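Local coordinates for giardin subunit alpha-1 (Giardia intestinalis, PDB 4EVF), which is an annexin that binds calcium and phosphatidylserine-containing membranes and takes part in attachment of the parasite to the intestinal mucosa, at residues Glu134-Trp143 / Tyr209-Ala220. Numbering follows the deposited sequence.
Sequences EDWCLLMEKW and YTKTDYYTFYCA
Two helices of the all-helical annexin fold pack along their length and come closest near their N-terminal ends, where Asp213 reaches the first turn of the helix carrying Trp136. Asp213 OD1 accepts a hydrogen bond from the backbone N of Trp136 at 2.8 Å; the N-H...O angle is 139°, so the bond is bent. Two waters add to this junction: one links Glu134 OE2 to Asp213 N, the other Asp135 N to Asp213 OD2. Tyr209 OH donates to Asp135 OD1 (2.8 Å) on the anti side, ring and carboxylate almost perpendicular. The pairing joins the predicted second and third annexin repeats; the axes of the two short helical segments come within 8.8 Å, their N-to-C directions 31° apart. Trp136 holds its indole between Cys137 SG and, on the opposite face, Thr212 CG2; NE1 donates, in the indole plane, to Glu134 OE1, met from above the carboxylate plane. Thr212 OG1 is hydrogen-bonded to His92 ND1. Thr216 OG1 lies 3.2 Å from Trp136 CB and donates to Thr212 O. Leu139 CD2 sits over the centre of the Phe217 ring (3.5 Å to the centroid), CG being anti to the backbone N (chi1 -178°); Tyr209 CE2 covers the opposite face. Farther along, Trp143 CZ3 packs against Ala220 CB at 3.7 Å.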
# COMPACT_ATOMS: atom_id res chain seq x y z
N GLU A 134 12.07 9.09 -17.36
CA GLU A 134 10.91 8.28 -17.74
C GLU A 134 9.63 8.85 -17.12
O GLU A 134 9.66 9.52 -16.08
CB GLU A 134 11.08 6.83 -17.29
CG GLU A 134 11.99 5.98 -18.18
CD GLU A 134 11.86 4.49 -17.88
OE1 GLU A 134 12.41 4.04 -16.85
OE2 GLU A 134 11.21 3.78 -18.68
N ASP A 135 8.51 8.57 -17.76
CA ASP A 135 7.25 9.15 -17.29
C ASP A 135 6.83 8.63 -15.91
O ASP A 135 6.18 9.35 -15.17
CB ASP A 135 6.15 8.94 -18.32
CG ASP A 135 6.30 9.86 -19.51
OD1 ASP A 135 5.49 9.76 -20.46
OD2 ASP A 135 7.23 10.70 -19.50
N TRP A 136 7.21 7.40 -15.56
CA TRP A 136 6.87 6.89 -14.23
C TRP A 136 7.57 7.70 -13.13
O TRP A 136 6.98 7.96 -12.08
CB TRP A 136 7.15 5.38 -14.10
CG TRP A 136 8.60 4.99 -14.06
CD1 TRP A 136 9.37 4.57 -15.10
CD2 TRP A 136 9.44 4.95 -12.90
NE1 TRP A 136 10.64 4.29 -14.67
CE2 TRP A 136 10.71 4.51 -13.32
CE3 TRP A 136 9.24 5.25 -11.55
CZ2 TRP A 136 11.78 4.37 -12.44
CZ3 TRP A 136 10.31 5.11 -10.68
CH2 TRP A 136 11.56 4.68 -11.13
N CYS A 137 8.81 8.11 -13.37
CA CYS A 137 9.54 8.94 -12.42
C CYS A 137 8.81 10.26 -12.21
O CYS A 137 8.64 10.70 -11.07
CB CYS A 137 10.95 9.25 -12.92
SG CYS A 137 11.78 7.85 -13.70
N LEU A 138 8.40 10.88 -13.31
CA LEU A 138 7.75 12.19 -13.26
C LEU A 138 6.41 12.12 -12.53
O LEU A 138 6.06 13.02 -11.76
CB LEU A 138 7.57 12.75 -14.67
CG LEU A 138 8.83 13.05 -15.50
CD1 LEU A 138 8.45 13.51 -16.89
CD2 LEU A 138 9.68 14.10 -14.80
N LEU A 139 5.64 11.07 -12.79
CA LEU A 139 4.38 10.87 -12.07
C LEU A 139 4.61 10.64 -10.58
O LEU A 139 3.87 11.18 -9.76
CB LEU A 139 3.55 9.73 -12.67
CG LEU A 139 2.18 9.46 -12.03
CD1 LEU A 139 1.26 10.67 -12.04
CD2 LEU A 139 1.50 8.28 -12.74
N MET A 140 5.63 9.86 -10.23
CA MET A 140 5.88 9.59 -8.81
C MET A 140 6.31 10.85 -8.06
O MET A 140 5.91 11.07 -6.91
CB MET A 140 6.90 8.47 -8.60
CG MET A 140 6.29 7.08 -8.81
SD MET A 140 7.40 5.75 -8.28
CE MET A 140 6.54 4.32 -8.95
N GLU A 141 7.09 11.69 -8.72
CA GLU A 141 7.49 12.97 -8.13
C GLU A 141 6.26 13.83 -7.81
O GLU A 141 6.14 14.38 -6.71
CB GLU A 141 8.39 13.74 -9.09
CG GLU A 141 8.90 15.05 -8.50
CD GLU A 141 9.86 15.77 -9.42
OE1 GLU A 141 9.77 15.58 -10.65
OE2 GLU A 141 10.70 16.52 -8.90
N LYS A 142 5.35 13.93 -8.76
CA LYS A 142 4.15 14.75 -8.58
C LYS A 142 3.18 14.09 -7.59
O LYS A 142 2.50 14.75 -6.83
CB LYS A 142 3.48 14.97 -9.93
CG LYS A 142 2.32 15.95 -9.91
CD LYS A 142 2.54 17.05 -10.93
CE LYS A 142 2.87 16.46 -12.28
NZ LYS A 142 3.25 17.52 -13.25
N TRP A 143 3.14 12.76 -7.61
CA TRP A 143 2.33 12.02 -6.66
C TRP A 143 2.74 12.31 -5.22
O TRP A 143 1.88 12.55 -4.36
CB TRP A 143 2.46 10.52 -6.91
CG TRP A 143 1.40 9.71 -6.24
CD1 TRP A 143 1.43 9.21 -4.97
CD2 TRP A 143 0.16 9.30 -6.82
NE1 TRP A 143 0.27 8.51 -4.72
CE2 TRP A 143 -0.52 8.55 -5.84
CE3 TRP A 143 -0.44 9.50 -8.06
CZ2 TRP A 143 -1.79 7.99 -6.08
CZ3 TRP A 143 -1.69 8.95 -8.29
CH2 TRP A 143 -2.35 8.20 -7.31
N TYR A 209 1.67 2.96 -22.74
CA TYR A 209 2.77 2.64 -21.83
C TYR A 209 3.10 1.14 -21.70
O TYR A 209 2.22 0.29 -21.79
CB TYR A 209 2.46 3.19 -20.43
CG TYR A 209 2.59 4.70 -20.31
CD1 TYR A 209 3.70 5.37 -20.82
CD2 TYR A 209 1.60 5.45 -19.68
CE1 TYR A 209 3.82 6.76 -20.70
CE2 TYR A 209 1.71 6.83 -19.56
CZ TYR A 209 2.82 7.48 -20.07
OH TYR A 209 2.91 8.86 -19.92
N THR A 210 4.37 0.83 -21.48
CA THR A 210 4.80 -0.52 -21.12
C THR A 210 5.68 -0.52 -19.86
O THR A 210 6.18 0.52 -19.44
CB THR A 210 5.62 -1.16 -22.25
OG1 THR A 210 6.79 -0.36 -22.50
CG2 THR A 210 4.79 -1.24 -23.54
N LYS A 211 5.88 -1.70 -19.29
CA LYS A 211 6.84 -1.88 -18.21
C LYS A 211 6.53 -0.96 -17.04
O LYS A 211 5.37 -0.84 -16.64
CB LYS A 211 8.27 -1.68 -18.74
CG LYS A 211 8.68 -2.76 -19.76
CD LYS A 211 10.04 -2.47 -20.37
CE LYS A 211 10.51 -3.63 -21.23
NZ LYS A 211 11.88 -3.39 -21.77
N THR A 212 7.55 -0.31 -16.48
CA THR A 212 7.37 0.47 -15.26
C THR A 212 6.42 1.67 -15.45
O THR A 212 5.64 2.00 -14.55
CB THR A 212 8.73 0.91 -14.65
OG1 THR A 212 9.57 -0.24 -14.46
CG2 THR A 212 8.51 1.59 -13.29
N ASP A 213 6.48 2.30 -16.63
CA ASP A 213 5.52 3.37 -16.94
C ASP A 213 4.13 2.80 -16.79
O ASP A 213 3.29 3.37 -16.09
CB ASP A 213 5.66 3.89 -18.37
CG ASP A 213 6.85 4.80 -18.56
OD1 ASP A 213 7.35 5.40 -17.57
OD2 ASP A 213 7.30 4.92 -19.72
N TYR A 214 3.91 1.68 -17.47
CA TYR A 214 2.61 1.03 -17.43
C TYR A 214 2.13 0.76 -16.01
O TYR A 214 1.03 1.19 -15.62
CB TYR A 214 2.63 -0.29 -18.22
CG TYR A 214 1.35 -1.05 -18.04
CD1 TYR A 214 0.22 -0.70 -18.77
CD2 TYR A 214 1.25 -2.08 -17.11
CE1 TYR A 214 -0.97 -1.37 -18.61
CE2 TYR A 214 0.07 -2.76 -16.93
CZ TYR A 214 -1.04 -2.39 -17.68
OH TYR A 214 -2.24 -3.06 -17.52
N TYR A 215 2.92 0.03 -15.24
CA TYR A 215 2.50 -0.35 -13.90
C TYR A 215 2.30 0.86 -12.99
O TYR A 215 1.40 0.84 -12.15
CB TYR A 215 3.46 -1.36 -13.27
CG TYR A 215 3.39 -2.68 -13.99
CD1 TYR A 215 2.22 -3.43 -13.95
CD2 TYR A 215 4.46 -3.16 -14.74
CE1 TYR A 215 2.12 -4.63 -14.63
CE2 TYR A 215 4.38 -4.36 -15.42
CZ TYR A 215 3.21 -5.09 -15.36
OH TYR A 215 3.11 -6.28 -16.02
N THR A 216 3.10 1.89 -13.18
CA THR A 216 2.97 3.10 -12.36
C THR A 216 1.62 3.77 -12.59
O THR A 216 0.89 4.09 -11.63
CB THR A 216 4.11 4.11 -12.61
OG1 THR A 216 5.37 3.54 -12.24
CG2 THR A 216 3.88 5.38 -11.78
N PHE A 217 1.27 3.99 -13.86
CA PHE A 217 -0.02 4.61 -14.20
C PHE A 217 -1.21 3.69 -13.87
O PHE A 217 -2.29 4.15 -13.48
CB PHE A 217 -0.05 5.04 -15.67
CG PHE A 217 0.67 6.33 -15.94
CD1 PHE A 217 2.05 6.36 -16.04
CD2 PHE A 217 -0.04 7.52 -16.10
CE1 PHE A 217 2.73 7.54 -16.29
CE2 PHE A 217 0.63 8.71 -16.34
CZ PHE A 217 2.02 8.72 -16.44
N TYR A 218 -1.00 2.39 -14.03
CA TYR A 218 -2.03 1.42 -13.69
C TYR A 218 -2.31 1.42 -12.18
O TYR A 218 -3.47 1.40 -11.75
CB TYR A 218 -1.60 0.02 -14.15
CG TYR A 218 -2.74 -0.98 -14.28
CD1 TYR A 218 -4.01 -0.58 -14.64
CD2 TYR A 218 -2.53 -2.33 -14.03
CE1 TYR A 218 -5.05 -1.50 -14.77
CE2 TYR A 218 -3.55 -3.26 -14.16
CZ TYR A 218 -4.81 -2.84 -14.53
OH TYR A 218 -5.83 -3.76 -14.64
N CYS A 219 -1.25 1.45 -11.37
CA CYS A 219 -1.44 1.51 -9.92
C CYS A 219 -2.13 2.82 -9.55
O CYS A 219 -3.03 2.85 -8.70
CB CYS A 219 -0.11 1.35 -9.18
SG CYS A 219 0.54 -0.38 -9.17
N ALA A 220 -1.70 3.91 -10.18
CA ALA A 220 -2.27 5.24 -9.93
C ALA A 220 -3.77 5.25 -10.20
O ALA A 220 -4.56 5.80 -9.41
CB ALA A 220 -1.57 6.26 -10.79
O HOH W 1 8.93 1.98 -18.37
O HOH W 2 8.71 7.11 -20.19